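Local coordinates for protein trigger factor (Thermotoga maritima, PDB 2NSC) that probably acts as a ribosome-associated chaperone, keeping new chains open and isomerising peptidyl-prolyl bonds, and is represented here by its N-terminal, ribosome-binding domain, at residues E28-R33 with L67-D72; Y34-V39 with G47-N52; E61-T66 with L94-A99. All coordinates share one frame; numbering follows the deposited sequence.

Contact 1. Residues E28-R33 with L67-D72; sequences EDKAVR and LDFLMD
K30 and F69 both carry CG anti to the carbonyl carbon and beside the backbone N (chi1 -66° and -75°). These torsions set the K30 chain over one face of the F69 ring. The contact joins two helices of the trigger factor ribosome-binding domain, 21-36 and 62-71, and forms a CH-pi interaction between them. K30 CB stands 3.8 Å from the F69 ring centroid, only 16° off the ring normal. The rest of the K30 chain is extended. It leaves the face obliquely, with K30 CD 3.7 Å from F69 CD1. A31 approaches the ring obliquely, with A31 CB 4.4 Å from F69 CD2. F69 also touches A27, one turn before A31. The aliphatic part of the lysine therefore serves as an apolar cover, while its amino end runs on to water. No direct hydrogen bond links the two segments. Instead, K30 NZ donates to a water at 2.7 Å. That water donates in turn to F69 O at 2.9 Å, a carbonyl near the end of helix 62-71. K30 NZ and D72 OD2 have opposite charges but stay 5.8 Å apart, so any attraction is probably modest. A second water bridges the charged pair. It accepts a weak bond from K30 NZ, donates to D72 OD2 at 2.9 Å, and its O lies in plane at the edge of the F69 ring.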
ATOM      1  N   GLU A  28       3.879   4.013  -3.771  1.00 20.67           N
ATOM      2  CA  GLU A  28       3.065   4.940  -4.560  1.00 21.40           C
ATOM      3  C   GLU A  28       3.808   5.383  -5.820  1.00 20.88           C
ATOM      4  O   GLU A  28       3.223   5.412  -6.888  1.00 20.45           O
ATOM      5  CB  GLU A  28       2.660   6.161  -3.730  1.00 21.30           C
ATOM      6  CG  GLU A  28       1.678   5.845  -2.599  1.00 23.44           C
ATOM      7  CD  GLU A  28       1.225   7.088  -1.835  1.00 23.86           C
ATOM      8  OE1 GLU A  28       1.856   7.450  -0.833  1.00 29.30           O
ATOM      9  OE2 GLU A  28       0.231   7.710  -2.218  1.00 26.89           O
ATOM     10  N   ASP A  29       5.099   5.713  -5.685  1.00 20.85           N
ATOM     11  CA  ASP A  29       5.954   6.091  -6.818  1.00 20.78           C
ATOM     12  C   ASP A  29       6.090   4.959  -7.854  1.00 20.36           C
ATOM     13  O   ASP A  29       6.108   5.220  -9.055  1.00 20.31           O
ATOM     14  CB  ASP A  29       7.359   6.486  -6.334  1.00 21.12           C
ATOM     15  CG  ASP A  29       7.410   7.857  -5.662  1.00 24.05           C
ATOM     16  OD1 ASP A  29       6.465   8.662  -5.852  1.00 27.01           O
ATOM     17  OD2 ASP A  29       8.423   8.142  -4.957  1.00 25.97           O
ATOM     18  N   LYS A  30       6.227   3.710  -7.402  1.00 19.65           N
ATOM     19  CA  LYS A  30       6.285   2.598  -8.338  1.00 19.29           C
ATOM     20  C   LYS A  30       4.950   2.496  -9.065  1.00 19.89           C
ATOM     21  O   LYS A  30       4.915   2.222 -10.265  1.00 19.51           O
ATOM     22  CB  LYS A  30       6.578   1.280  -7.637  1.00 19.16           C
ATOM     23  CG  LYS A  30       7.965   1.177  -6.995  1.00 19.52           C
ATOM     24  CD  LYS A  30       8.116  -0.131  -6.231  1.00 18.93           C
ATOM     25  CE  LYS A  30       9.388  -0.127  -5.391  1.00 22.40           C
ATOM     26  NZ  LYS A  30       9.605  -1.457  -4.730  1.00 22.41           N
ATOM     27  N   ALA A  31       3.856   2.718  -8.333  1.00 19.59           N
ATOM     28  CA  ALA A  31       2.513   2.666  -8.908  1.00 20.14           C
ATOM     29  C   ALA A  31       2.332   3.703 -10.014  1.00 20.47           C
ATOM     30  O   ALA A  31       1.772   3.405 -11.066  1.00 20.99           O
ATOM     31  CB  ALA A  31       1.452   2.853  -7.812  1.00 20.03           C
ATOM     32  N   VAL A  32       2.811   4.922  -9.783  1.00 20.85           N
ATOM     33  CA  VAL A  32       2.772   5.979 -10.805  1.00 20.70           C
ATOM     34  C   VAL A  32       3.572   5.558 -12.044  1.00 21.03           C
ATOM     35  O   VAL A  32       3.097   5.659 -13.171  1.00 21.32           O
ATOM     36  CB  VAL A  32       3.284   7.337 -10.226  1.00 20.41           C
ATOM     37  CG1 VAL A  32       3.420   8.372 -11.302  1.00 19.42           C
ATOM     38  CG2 VAL A  32       2.363   7.829  -9.096  1.00 19.62           C
ATOM     39  N   ARG A  33       4.785   5.076 -11.807  1.00 21.15           N
ATOM     40  CA  ARG A  33       5.686   4.565 -12.840  1.00 21.77           C
ATOM     41  C   ARG A  33       5.012   3.471 -13.675  1.00 21.51           C
ATOM     42  O   ARG A  33       5.069   3.483 -14.897  1.00 21.28           O
ATOM     43  CB  ARG A  33       6.932   4.000 -12.148  1.00 21.45           C
ATOM     44  CG  ARG A  33       8.174   3.824 -13.004  1.00 23.36           C
ATOM     45  CD  ARG A  33       9.380   3.574 -12.080  1.00 22.86           C
ATOM     46  NE  ARG A  33       9.594   4.765 -11.280  1.00 22.89           N
ATOM     47  CZ  ARG A  33       9.924   4.799  -9.997  1.00 22.51           C
ATOM     48  NH1 ARG A  33      10.099   3.683  -9.284  1.00 20.30           N
ATOM     49  NH2 ARG A  33      10.074   5.988  -9.427  1.00 22.40           N
ATOM     50  N   LEU A  67      -0.645  -1.204  -2.764  1.00 18.50           N
ATOM     51  CA  LEU A  67      -0.486  -2.411  -1.983  1.00 18.50           C
ATOM     52  C   LEU A  67       0.227  -3.500  -2.775  1.00 18.71           C
ATOM     53  O   LEU A  67       1.017  -4.245  -2.199  1.00 19.66           O
ATOM     54  CB  LEU A  67      -1.841  -2.898  -1.477  1.00 18.31           C
ATOM     55  CG  LEU A  67      -2.385  -2.138  -0.280  1.00 17.96           C
ATOM     56  CD1 LEU A  67      -3.906  -2.306  -0.217  1.00 17.31           C
ATOM     57  CD2 LEU A  67      -1.700  -2.592   1.018  1.00 15.71           C
ATOM     58  N   ASP A  68      -0.034  -3.596  -4.085  1.00 18.81           N
ATOM     59  CA  ASP A  68       0.683  -4.565  -4.953  1.00 18.46           C
ATOM     60  C   ASP A  68       2.190  -4.396  -4.814  1.00 18.71           C
ATOM     61  O   ASP A  68       2.914  -5.360  -4.641  1.00 18.05           O
ATOM     62  CB  ASP A  68       0.339  -4.375  -6.434  1.00 17.76           C
ATOM     63  CG  ASP A  68      -1.021  -4.944  -6.808  1.00 20.37           C
ATOM     64  OD1 ASP A  68      -1.549  -5.803  -6.066  1.00 22.07           O
ATOM     65  OD2 ASP A  68      -1.569  -4.527  -7.854  1.00 19.97           O
ATOM     66  N   PHE A  69       2.657  -3.153  -4.918  1.00 18.77           N
ATOM     67  CA  PHE A  69       4.080  -2.894  -4.817  1.00 19.58           C
ATOM     68  C   PHE A  69       4.635  -3.056  -3.397  1.00 20.29           C
ATOM     69  O   PHE A  69       5.797  -3.431  -3.228  1.00 20.71           O
ATOM     70  CB  PHE A  69       4.444  -1.553  -5.460  1.00 19.13           C
ATOM     71  CG  PHE A  69       4.434  -1.601  -6.968  1.00 18.74           C
ATOM     72  CD1 PHE A  69       5.467  -2.242  -7.657  1.00 18.73           C
ATOM     73  CD2 PHE A  69       3.365  -1.058  -7.693  1.00 16.05           C
ATOM     74  CE1 PHE A  69       5.447  -2.313  -9.057  1.00 19.87           C
ATOM     75  CE2 PHE A  69       3.330  -1.124  -9.069  1.00 15.80           C
ATOM     76  CZ  PHE A  69       4.360  -1.754  -9.763  1.00 19.04           C
ATOM     77  N   LEU A  70       3.819  -2.798  -2.380  1.00 21.02           N
ATOM     78  CA  LEU A  70       4.264  -3.078  -1.023  1.00 23.04           C
ATOM     79  C   LEU A  70       4.487  -4.581  -0.854  1.00 25.25           C
ATOM     80  O   LEU A  70       5.470  -4.992  -0.251  1.00 25.06           O
ATOM     81  CB  LEU A  70       3.289  -2.550   0.027  1.00 21.90           C
ATOM     82  CG  LEU A  70       3.258  -1.042   0.294  1.00 20.81           C
ATOM     83  CD1 LEU A  70       2.115  -0.783   1.241  1.00 18.02           C
ATOM     84  CD2 LEU A  70       4.589  -0.513   0.882  1.00 18.18           C
ATOM     85  N   MET A  71       3.574  -5.379  -1.405  1.00 28.22           N
ATOM     86  CA  MET A  71       3.660  -6.833  -1.369  1.00 32.17           C
ATOM     87  C   MET A  71       5.004  -7.316  -1.892  1.00 32.78           C
ATOM     88  O   MET A  71       5.512  -8.333  -1.435  1.00 34.10           O
ATOM     89  CB  MET A  71       2.518  -7.467  -2.176  1.00 31.96           C
ATOM     90  CG  MET A  71       1.295  -7.856  -1.361  1.00 32.97           C
ATOM     91  SD  MET A  71      -0.168  -8.308  -2.376  1.00 37.18           S
ATOM     92  CE  MET A  71       0.516  -9.367  -3.666  1.00 37.57           C
ATOM     93  N   ASP A  72       5.598  -6.566  -2.818  1.00 33.67           N
ATOM     94  CA  ASP A  72       6.890  -6.937  -3.413  1.00 33.91           C
ATOM     95  C   ASP A  72       8.084  -6.767  -2.472  1.00 32.99           C
ATOM     96  O   ASP A  72       9.218  -7.043  -2.856  1.00 32.57           O
ATOM     97  CB  ASP A  72       7.164  -6.119  -4.696  1.00 34.93           C
ATOM     98  CG  ASP A  72       6.189  -6.431  -5.831  1.00 37.20           C
ATOM     99  OD1 ASP A  72       5.442  -7.440  -5.744  1.00 40.85           O
ATOM    100  OD2 ASP A  72       6.191  -5.666  -6.831  1.00 40.32           O
TER
HETATM  101  O   HOH W   1       7.590  -1.156  -2.980  1.00 23.42           O
HETATM  102  O   HOH W   2       8.420  -3.900  -6.620  1.00 49.38           O

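Contact 2. Residues Y34-V39 with G47-N52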
ATOM      1  N   TYR A  34       4.375   2.525 -12.992  1.00 21.57           N
ATOM      2  CA  TYR A  34       3.747   1.379 -13.635  1.00 21.39           C
ATOM      3  C   TYR A  34       2.577   1.824 -14.514  1.00 21.14           C
ATOM      4  O   TYR A  34       2.416   1.365 -15.643  1.00 20.78           O
ATOM      5  CB  TYR A  34       3.253   0.423 -12.544  1.00 21.33           C
ATOM      6  CG  TYR A  34       2.473  -0.755 -13.056  1.00 21.88           C
ATOM      7  CD1 TYR A  34       3.127  -1.925 -13.463  1.00 22.60           C
ATOM      8  CD2 TYR A  34       1.083  -0.728 -13.097  1.00 21.40           C
ATOM      9  CE1 TYR A  34       2.410  -3.032 -13.933  1.00 22.31           C
ATOM     10  CE2 TYR A  34       0.363  -1.833 -13.561  1.00 22.20           C
ATOM     11  CZ  TYR A  34       1.034  -2.974 -13.983  1.00 21.68           C
ATOM     12  OH  TYR A  34       0.326  -4.063 -14.451  1.00 23.68           O
ATOM     13  N   LEU A  35       1.753   2.715 -13.971  1.00 21.40           N
ATOM     14  CA  LEU A  35       0.572   3.206 -14.660  1.00 21.04           C
ATOM     15  C   LEU A  35       0.926   4.047 -15.880  1.00 22.00           C
ATOM     16  O   LEU A  35       0.229   3.972 -16.894  1.00 21.99           O
ATOM     17  CB  LEU A  35      -0.301   4.001 -13.705  1.00 20.79           C
ATOM     18  CG  LEU A  35      -1.050   3.093 -12.721  1.00 20.31           C
ATOM     19  CD1 LEU A  35      -1.599   3.892 -11.544  1.00 19.50           C
ATOM     20  CD2 LEU A  35      -2.168   2.305 -13.428  1.00 18.59           C
ATOM     21  N   ASN A  36       2.008   4.824 -15.788  1.00 22.26           N
ATOM     22  CA  ASN A  36       2.421   5.716 -16.871  1.00 23.49           C
ATOM     23  C   ASN A  36       3.068   4.989 -18.033  1.00 24.59           C
ATOM     24  O   ASN A  36       3.190   5.549 -19.130  1.00 25.76           O
ATOM     25  CB  ASN A  36       3.354   6.813 -16.355  1.00 23.34           C
ATOM     26  CG  ASN A  36       2.629   8.113 -16.079  1.00 22.71           C
ATOM     27  OD1 ASN A  36       1.906   8.614 -16.938  1.00 21.82           O
ATOM     28  ND2 ASN A  36       2.835   8.681 -14.880  1.00 20.07           N
ATOM     29  N   GLN A  37       3.470   3.743 -17.804  1.00 25.31           N
ATOM     30  CA  GLN A  37       3.952   2.877 -18.874  1.00 26.50           C
ATOM     31  C   GLN A  37       2.794   2.201 -19.634  1.00 26.54           C
ATOM     32  O   GLN A  37       3.007   1.623 -20.698  1.00 26.82           O
ATOM     33  CB  GLN A  37       4.859   1.776 -18.314  1.00 26.17           C
ATOM     34  CG  GLN A  37       6.175   2.221 -17.672  1.00 27.61           C
ATOM     35  CD  GLN A  37       6.660   1.209 -16.614  1.00 28.28           C
ATOM     36  OE1 GLN A  37       5.926   0.284 -16.234  1.00 31.11           O
ATOM     37  NE2 GLN A  37       7.888   1.379 -16.142  1.00 29.37           N
ATOM     38  N   ARG A  38       1.582   2.272 -19.089  1.00 26.72           N
ATOM     39  CA  ARG A  38       0.472   1.435 -19.545  1.00 27.19           C
ATOM     40  C   ARG A  38      -0.810   2.153 -19.890  1.00 27.12           C
ATOM     41  O   ARG A  38      -1.669   1.572 -20.545  1.00 26.99           O
ATOM     42  CB  ARG A  38       0.129   0.403 -18.485  1.00 27.24           C
ATOM     43  CG  ARG A  38       1.101  -0.722 -18.419  1.00 29.86           C
ATOM     44  CD  ARG A  38       0.776  -1.685 -17.283  1.00 30.86           C
ATOM     45  NE  ARG A  38       1.685  -2.835 -17.313  1.00 32.48           N
ATOM     46  CZ  ARG A  38       2.997  -2.767 -17.069  1.00 32.48           C
ATOM     47  NH1 ARG A  38       3.583  -1.604 -16.771  1.00 28.87           N
ATOM     48  NH2 ARG A  38       3.725  -3.877 -17.114  1.00 34.00           N
ATOM     49  N   VAL A  39      -0.982   3.371 -19.393  1.00 27.26           N
ATOM     50  CA  VAL A  39      -2.172   4.145 -19.722  1.00 28.03           C
ATOM     51  C   VAL A  39      -1.828   5.517 -20.279  1.00 28.54           C
ATOM     52  O   VAL A  39      -0.863   6.142 -19.856  1.00 28.13           O
ATOM     53  CB  VAL A  39      -3.164   4.277 -18.537  1.00 28.03           C
ATOM     54  CG1 VAL A  39      -3.224   2.982 -17.742  1.00 28.64           C
ATOM     55  CG2 VAL A  39      -2.784   5.421 -17.631  1.00 27.83           C
ATOM     56  N   GLY A  47       3.159   8.835 -20.708  1.00 31.42           N
ATOM     57  CA  GLY A  47       4.119   8.546 -19.634  1.00 30.35           C
ATOM     58  C   GLY A  47       4.382   9.728 -18.705  1.00 29.97           C
ATOM     59  O   GLY A  47       5.326   9.708 -17.918  1.00 28.67           O
ATOM     60  N   ARG A  48       3.549  10.766 -18.790  1.00 29.70           N
ATOM     61  CA  ARG A  48       3.809  11.979 -18.016  1.00 30.08           C
ATOM     62  C   ARG A  48       2.655  12.388 -17.105  1.00 30.31           C
ATOM     63  O   ARG A  48       2.560  13.551 -16.710  1.00 30.81           O
ATOM     64  CB  ARG A  48       4.191  13.155 -18.943  1.00 30.03           C
ATOM     65  CG  ARG A  48       5.289  12.859 -19.988  1.00 29.83           C
ATOM     66  CD  ARG A  48       6.677  12.700 -19.382  1.00 28.11           C
ATOM     67  NE  ARG A  48       6.981  13.801 -18.475  1.00 29.41           N
ATOM     68  CZ  ARG A  48       7.570  14.945 -18.817  1.00 27.44           C
ATOM     69  NH1 ARG A  48       7.961  15.174 -20.063  1.00 26.08           N
ATOM     70  NH2 ARG A  48       7.777  15.866 -17.888  1.00 27.15           N
ATOM     71  N   ILE A  49       1.771  11.456 -16.767  1.00 30.47           N
ATOM     72  CA  ILE A  49       0.641  11.815 -15.898  1.00 30.56           C
ATOM     73  C   ILE A  49       1.150  12.045 -14.459  1.00 30.78           C
ATOM     74  O   ILE A  49       1.793  11.168 -13.893  1.00 30.84           O
ATOM     75  CB  ILE A  49      -0.490  10.753 -15.916  1.00 30.65           C
ATOM     76  CG1 ILE A  49      -0.874  10.366 -17.355  1.00 30.34           C
ATOM     77  CG2 ILE A  49      -1.709  11.269 -15.147  1.00 30.22           C
ATOM     78  CD1 ILE A  49      -1.683   9.063 -17.470  1.00 29.42           C
ATOM     79  N   PRO A  50       0.889  13.234 -13.877  1.00 31.01           N
ATOM     80  CA  PRO A  50       1.292  13.460 -12.478  1.00 31.58           C
ATOM     81  C   PRO A  50       0.626  12.488 -11.485  1.00 31.84           C
ATOM     82  O   PRO A  50      -0.504  12.044 -11.728  1.00 31.60           O
ATOM     83  CB  PRO A  50       0.845  14.912 -12.207  1.00 31.27           C
ATOM     84  CG  PRO A  50       0.754  15.544 -13.561  1.00 31.24           C
ATOM     85  CD  PRO A  50       0.259  14.433 -14.453  1.00 31.01           C
ATOM     86  N   LYS A  51       1.332  12.166 -10.395  1.00 32.53           N
ATOM     87  CA  LYS A  51       0.807  11.312  -9.309  1.00 33.62           C
ATOM     88  C   LYS A  51      -0.580  11.745  -8.799  1.00 33.91           C
ATOM     89  O   LYS A  51      -1.469  10.910  -8.623  1.00 33.92           O
ATOM     90  CB  LYS A  51       1.811  11.213  -8.138  1.00 33.50           C
ATOM     91  CG  LYS A  51       1.251  10.492  -6.888  1.00 34.04           C
ATOM     92  CD  LYS A  51       2.321   9.886  -5.986  1.00 34.42           C
ATOM     93  CE  LYS A  51       3.114  10.935  -5.246  1.00 36.65           C
ATOM     94  NZ  LYS A  51       4.030  10.311  -4.238  1.00 38.72           N
ATOM     95  N   ASN A  52      -0.750  13.047  -8.573  1.00 34.62           N
ATOM     96  CA  ASN A  52      -2.008  13.622  -8.079  1.00 35.63           C
ATOM     97  C   ASN A  52      -3.215  13.375  -8.965  1.00 35.66           C
ATOM     98  O   ASN A  52      -4.351  13.267  -8.486  1.00 35.69           O
ATOM     99  CB  ASN A  52      -1.841  15.127  -7.887  1.00 35.86           C
ATOM    100  CG  ASN A  52      -0.952  15.454  -6.721  1.00 37.85           C
ATOM    101  OD1 ASN A  52      -0.868  14.679  -5.753  1.00 40.89           O
ATOM    102  ND2 ASN A  52      -0.275  16.601  -6.797  1.00 39.69           N
TER
HETATM  103  O   HOH W   3       0.624   8.308 -19.391  1.00 22.34           O
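The amide of N36 grips the backbone of I49 at both ends. N36 OD1 accepts from I49 N at 2.9 Å, and N36 ND2 donates to I49 O, also at 2.9 Å. The second bond is nearly straight, at 167°. It uses a lone pair in the plane of the I49 carbonyl, and that oxygen lies almost in the plane of the N36 amide. The first is less regular, for I49 N is tilted 27° from the OD1 carbonyl plane. Chi1 of N36 is -98°, well off a staggered value, and the paired bonds fix the rotation of the amide. I49 turns CG1 beside its own backbone N, which lays I49 CG1 3.3 Å from N36 OD1. I49 CD1 then reaches V39 CG2 at 3.8 Å, the two side chains crossing at about a right angle. G47 comes close by backbone alone, with G47 CA 3.2 Å from N36 O in a CA-H...O contact. Its N donates to a water that lies 2.8 Å from N36 OD1 and also near V39 O. G47 and P50 belong to the GFRxGxxP signature, which in relatives lies in the ribosome-binding loop. I49 packs onto I41 and F44 in that loop and onto L54 of helix 51-58. The contact thus ties the end of helix 21-36 to the run into helix 51-58, while L35 reaches F62 and Y65 of helix 62-71.

Contact 3. Residues E61-T66 with L94-A99; sequences EFQEYT and LKDVTA
L94 fills the tight part of this contact, against Q63 and T66 on one side of helix 62-71. Its CG lies anti to the backbone N (chi1 -168°), which turns CG toward the helix, and chi2 then sets CD1 and CD2 against it. L94 CD1 meets the methyl of T66, CG2, at 3.8 Å, and these two side chains cross at about a right angle. L94 CD2 rests 3.9 Å from Q63 CD, so the second methyl lies against the amide end of the glutamine. T66 is buried, and E28 of helix 21-36 packs on it too. The polar side is looser. Q63 has an extended chain that carries its amide out to the exposed D96. There Q63 NE2 makes a weak hydrogen bond to D96 OD2, 3.3 Å long and bent to 135°. The amide and carboxylate planes stand 85° apart, so the carboxylate is not paired flat with the amide. A water does more here. It accepts from Q63 NE2 at 2.9 Å and donates to L94 O at 2.7 Å. Q63 OE1 also lies 3.3 Å from L94 O, but both are acceptors and do not bond. Just before L94, R92 forms salt bridges with E64 and D68. Together these contacts pin the start of the irregular segment 94-99 to helix 62-71. In the whole protein the chain probably leads on from here toward the middle, prolyl isomerase domain.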
ATOM      1  N   GLU A  61      -8.977   2.825  -6.084  1.00 31.79           N
ATOM      2  CA  GLU A  61      -8.267   1.807  -6.847  1.00 31.36           C
ATOM      3  C   GLU A  61      -6.756   2.043  -6.867  1.00 29.40           C
ATOM      4  O   GLU A  61      -5.994   1.097  -7.057  1.00 28.91           O
ATOM      5  CB  GLU A  61      -8.796   1.731  -8.282  1.00 31.07           C
ATOM      6  CG  GLU A  61      -8.713   0.333  -8.889  1.00 34.09           C
ATOM      7  CD  GLU A  61      -8.936   0.280 -10.410  1.00 34.72           C
ATOM      8  OE1 GLU A  61      -9.706   1.120 -10.960  1.00 37.87           O
ATOM      9  OE2 GLU A  61      -8.322  -0.618 -11.056  1.00 38.48           O
ATOM     10  N   PHE A  62      -6.324   3.293  -6.674  1.00 27.49           N
ATOM     11  CA  PHE A  62      -4.898   3.606  -6.666  1.00 25.98           C
ATOM     12  C   PHE A  62      -4.194   2.872  -5.532  1.00 25.86           C
ATOM     13  O   PHE A  62      -3.065   2.416  -5.709  1.00 25.83           O
ATOM     14  CB  PHE A  62      -4.617   5.112  -6.578  1.00 25.14           C
ATOM     15  CG  PHE A  62      -3.141   5.456  -6.677  1.00 24.40           C
ATOM     16  CD1 PHE A  62      -2.540   5.660  -7.933  1.00 23.75           C
ATOM     17  CD2 PHE A  62      -2.352   5.555  -5.529  1.00 20.81           C
ATOM     18  CE1 PHE A  62      -1.185   5.951  -8.054  1.00 22.31           C
ATOM     19  CE2 PHE A  62      -0.980   5.848  -5.629  1.00 22.16           C
ATOM     20  CZ  PHE A  62      -0.390   6.054  -6.896  1.00 22.01           C
ATOM     21  N   GLN A  63      -4.872   2.761  -4.385  1.00 25.09           N
ATOM     22  CA  GLN A  63      -4.374   2.035  -3.215  1.00 24.99           C
ATOM     23  C   GLN A  63      -4.055   0.577  -3.517  1.00 23.91           C
ATOM     24  O   GLN A  63      -3.138   0.012  -2.933  1.00 23.33           O
ATOM     25  CB  GLN A  63      -5.422   2.003  -2.096  1.00 24.92           C
ATOM     26  CG  GLN A  63      -5.801   3.296  -1.454  1.00 26.01           C
ATOM     27  CD  GLN A  63      -6.696   3.056  -0.247  1.00 27.30           C
ATOM     28  OE1 GLN A  63      -6.964   1.900   0.144  1.00 28.99           O
ATOM     29  NE2 GLN A  63      -7.143   4.145   0.375  1.00 31.39           N
ATOM     30  N   GLU A  64      -4.868  -0.044  -4.375  1.00 23.12           N
ATOM     31  CA  GLU A  64      -4.672  -1.443  -4.755  1.00 22.50           C
ATOM     32  C   GLU A  64      -3.306  -1.631  -5.405  1.00 21.51           C
ATOM     33  O   GLU A  64      -2.596  -2.592  -5.094  1.00 21.41           O
ATOM     34  CB  GLU A  64      -5.773  -1.908  -5.707  1.00 22.63           C
ATOM     35  CG  GLU A  64      -7.167  -1.908  -5.077  1.00 25.36           C
ATOM     36  CD  GLU A  64      -7.223  -2.668  -3.736  1.00 29.95           C
ATOM     37  OE1 GLU A  64      -6.665  -3.794  -3.628  1.00 29.84           O
ATOM     38  OE2 GLU A  64      -7.843  -2.128  -2.789  1.00 31.91           O
ATOM     39  N   TYR A  65      -2.950  -0.702  -6.294  1.00 20.38           N
ATOM     40  CA  TYR A  65      -1.640  -0.705  -6.952  1.00 19.90           C
ATOM     41  C   TYR A  65      -0.533  -0.434  -5.946  1.00 19.23           C
ATOM     42  O   TYR A  65       0.526  -1.074  -5.977  1.00 18.65           O
ATOM     43  CB  TYR A  65      -1.604   0.308  -8.110  1.00 20.09           C
ATOM     44  CG  TYR A  65      -2.303  -0.181  -9.371  1.00 19.92           C
ATOM     45  CD1 TYR A  65      -1.782  -1.265 -10.106  1.00 19.75           C
ATOM     46  CD2 TYR A  65      -3.498   0.418  -9.825  1.00 20.28           C
ATOM     47  CE1 TYR A  65      -2.413  -1.737 -11.282  1.00 18.97           C
ATOM     48  CE2 TYR A  65      -4.153  -0.070 -11.010  1.00 19.75           C
ATOM     49  CZ  TYR A  65      -3.591  -1.139 -11.726  1.00 19.24           C
ATOM     50  OH  TYR A  65      -4.187  -1.625 -12.878  1.00 19.63           O
ATOM     51  N   THR A  66      -0.792   0.503  -5.034  1.00 18.73           N
ATOM     52  CA  THR A  66       0.151   0.771  -3.948  1.00 18.81           C
ATOM     53  C   THR A  66       0.412  -0.482  -3.117  1.00 18.75           C
ATOM     54  O   THR A  66       1.562  -0.810  -2.830  1.00 18.88           O
ATOM     55  CB  THR A  66      -0.280   1.960  -3.063  1.00 18.64           C
ATOM     56  OG1 THR A  66      -0.433   3.125  -3.888  1.00 19.53           O
ATOM     57  CG2 THR A  66       0.783   2.262  -2.015  1.00 18.67           C
ATOM     58  N   LEU A  94      -4.907  -0.634   3.386  1.00 20.74           N
ATOM     59  CA  LEU A  94      -4.237   0.662   3.396  1.00 20.56           C
ATOM     60  C   LEU A  94      -5.206   1.730   3.916  1.00 20.95           C
ATOM     61  O   LEU A  94      -6.324   1.826   3.429  1.00 20.62           O
ATOM     62  CB  LEU A  94      -3.723   1.030   2.006  1.00 19.13           C
ATOM     63  CG  LEU A  94      -2.751   2.221   1.937  1.00 19.29           C
ATOM     64  CD1 LEU A  94      -1.803   2.064   0.789  1.00 16.64           C
ATOM     65  CD2 LEU A  94      -3.467   3.537   1.816  1.00 17.63           C
ATOM     66  N   LYS A  95      -4.776   2.513   4.911  1.00 21.93           N
ATOM     67  CA  LYS A  95      -5.582   3.634   5.444  1.00 23.09           C
ATOM     68  C   LYS A  95      -4.857   4.947   5.168  1.00 23.17           C
ATOM     69  O   LYS A  95      -3.719   5.145   5.625  1.00 22.54           O
ATOM     70  CB  LYS A  95      -5.788   3.515   6.960  1.00 23.67           C
ATOM     71  CG  LYS A  95      -6.350   2.183   7.463  1.00 26.86           C
ATOM     72  CD  LYS A  95      -7.720   1.939   6.894  1.00 32.39           C
ATOM     73  CE  LYS A  95      -8.318   0.642   7.397  1.00 35.35           C
ATOM     74  NZ  LYS A  95      -9.587   0.382   6.663  1.00 38.00           N
ATOM     75  N   ASP A  96      -5.504   5.843   4.426  1.00 23.42           N
ATOM     76  CA  ASP A  96      -4.911   7.146   4.141  1.00 24.30           C
ATOM     77  C   ASP A  96      -4.757   7.959   5.420  1.00 23.46           C
ATOM     78  O   ASP A  96      -5.375   7.659   6.451  1.00 22.88           O
ATOM     79  CB  ASP A  96      -5.749   7.929   3.130  1.00 25.81           C
ATOM     80  CG  ASP A  96      -5.630   7.381   1.714  1.00 30.37           C
ATOM     81  OD1 ASP A  96      -4.492   7.049   1.265  1.00 35.33           O
ATOM     82  OD2 ASP A  96      -6.684   7.298   1.037  1.00 36.61           O
ATOM     83  N   VAL A  97      -3.927   8.994   5.339  1.00 22.94           N
ATOM     84  CA  VAL A  97      -3.711   9.877   6.450  1.00 22.66           C
ATOM     85  C   VAL A  97      -5.078  10.382   6.906  1.00 22.37           C
ATOM     86  O   VAL A  97      -5.984  10.593   6.098  1.00 21.59           O
ATOM     87  CB  VAL A  97      -2.779  11.059   6.085  1.00 23.33           C
ATOM     88  CG1 VAL A  97      -3.391  11.940   4.953  1.00 22.76           C
ATOM     89  CG2 VAL A  97      -2.450  11.896   7.347  1.00 22.27           C
ATOM     90  N   THR A  98      -5.228  10.512   8.213  1.00 21.94           N
ATOM     91  CA  THR A  98      -6.485  10.990   8.770  1.00 22.20           C
ATOM     92  C   THR A  98      -6.260  11.858  10.000  1.00 20.12           C
ATOM     93  O   THR A  98      -5.238  11.763  10.654  1.00 19.72           O
ATOM     94  CB  THR A  98      -7.474   9.819   9.073  1.00 22.79           C
ATOM     95  OG1 THR A  98      -8.746  10.371   9.437  1.00 25.69           O
ATOM     96  CG2 THR A  98      -6.950   8.917  10.193  1.00 23.02           C
ATOM     97  N   ALA A  99      -7.230  12.707  10.296  1.00 19.13           N
ATOM     98  CA  ALA A  99      -7.137  13.604  11.437  1.00 18.49           C
ATOM     99  C   ALA A  99      -8.524  13.909  11.989  1.00 18.07           C
ATOM    100  O   ALA A  99      -9.509  13.952  11.246  1.00 17.76           O
ATOM    101  CB  ALA A  99      -6.397  14.877  11.058  1.00 17.25           C
TER
HETATM  102  O   HOH W   4      -8.586   3.115   2.677  1.00 46.91           O

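Overall arrangement
From the N terminus the chain forms the hairpin 2-9/12-18 and then enters helix 21-36, which serves both contact 1 and contact 2. Contact 2 closes the short loop between that helix and helix 51-58. It is nested inside the longer loop closed by contact 1, which reaches helix 62-71. Contact 3 opens on helix 62-71 before contact 1 has closed, so the two cross. It follows contact 2 in series and brings the late segment 94-99 back. F62 packs on A31 and V32, joining contacts 1 and 3. V32 packs on K51, joining contacts 1 and 2. Y34 and L35 touch Y65, joining contacts 2 and 3.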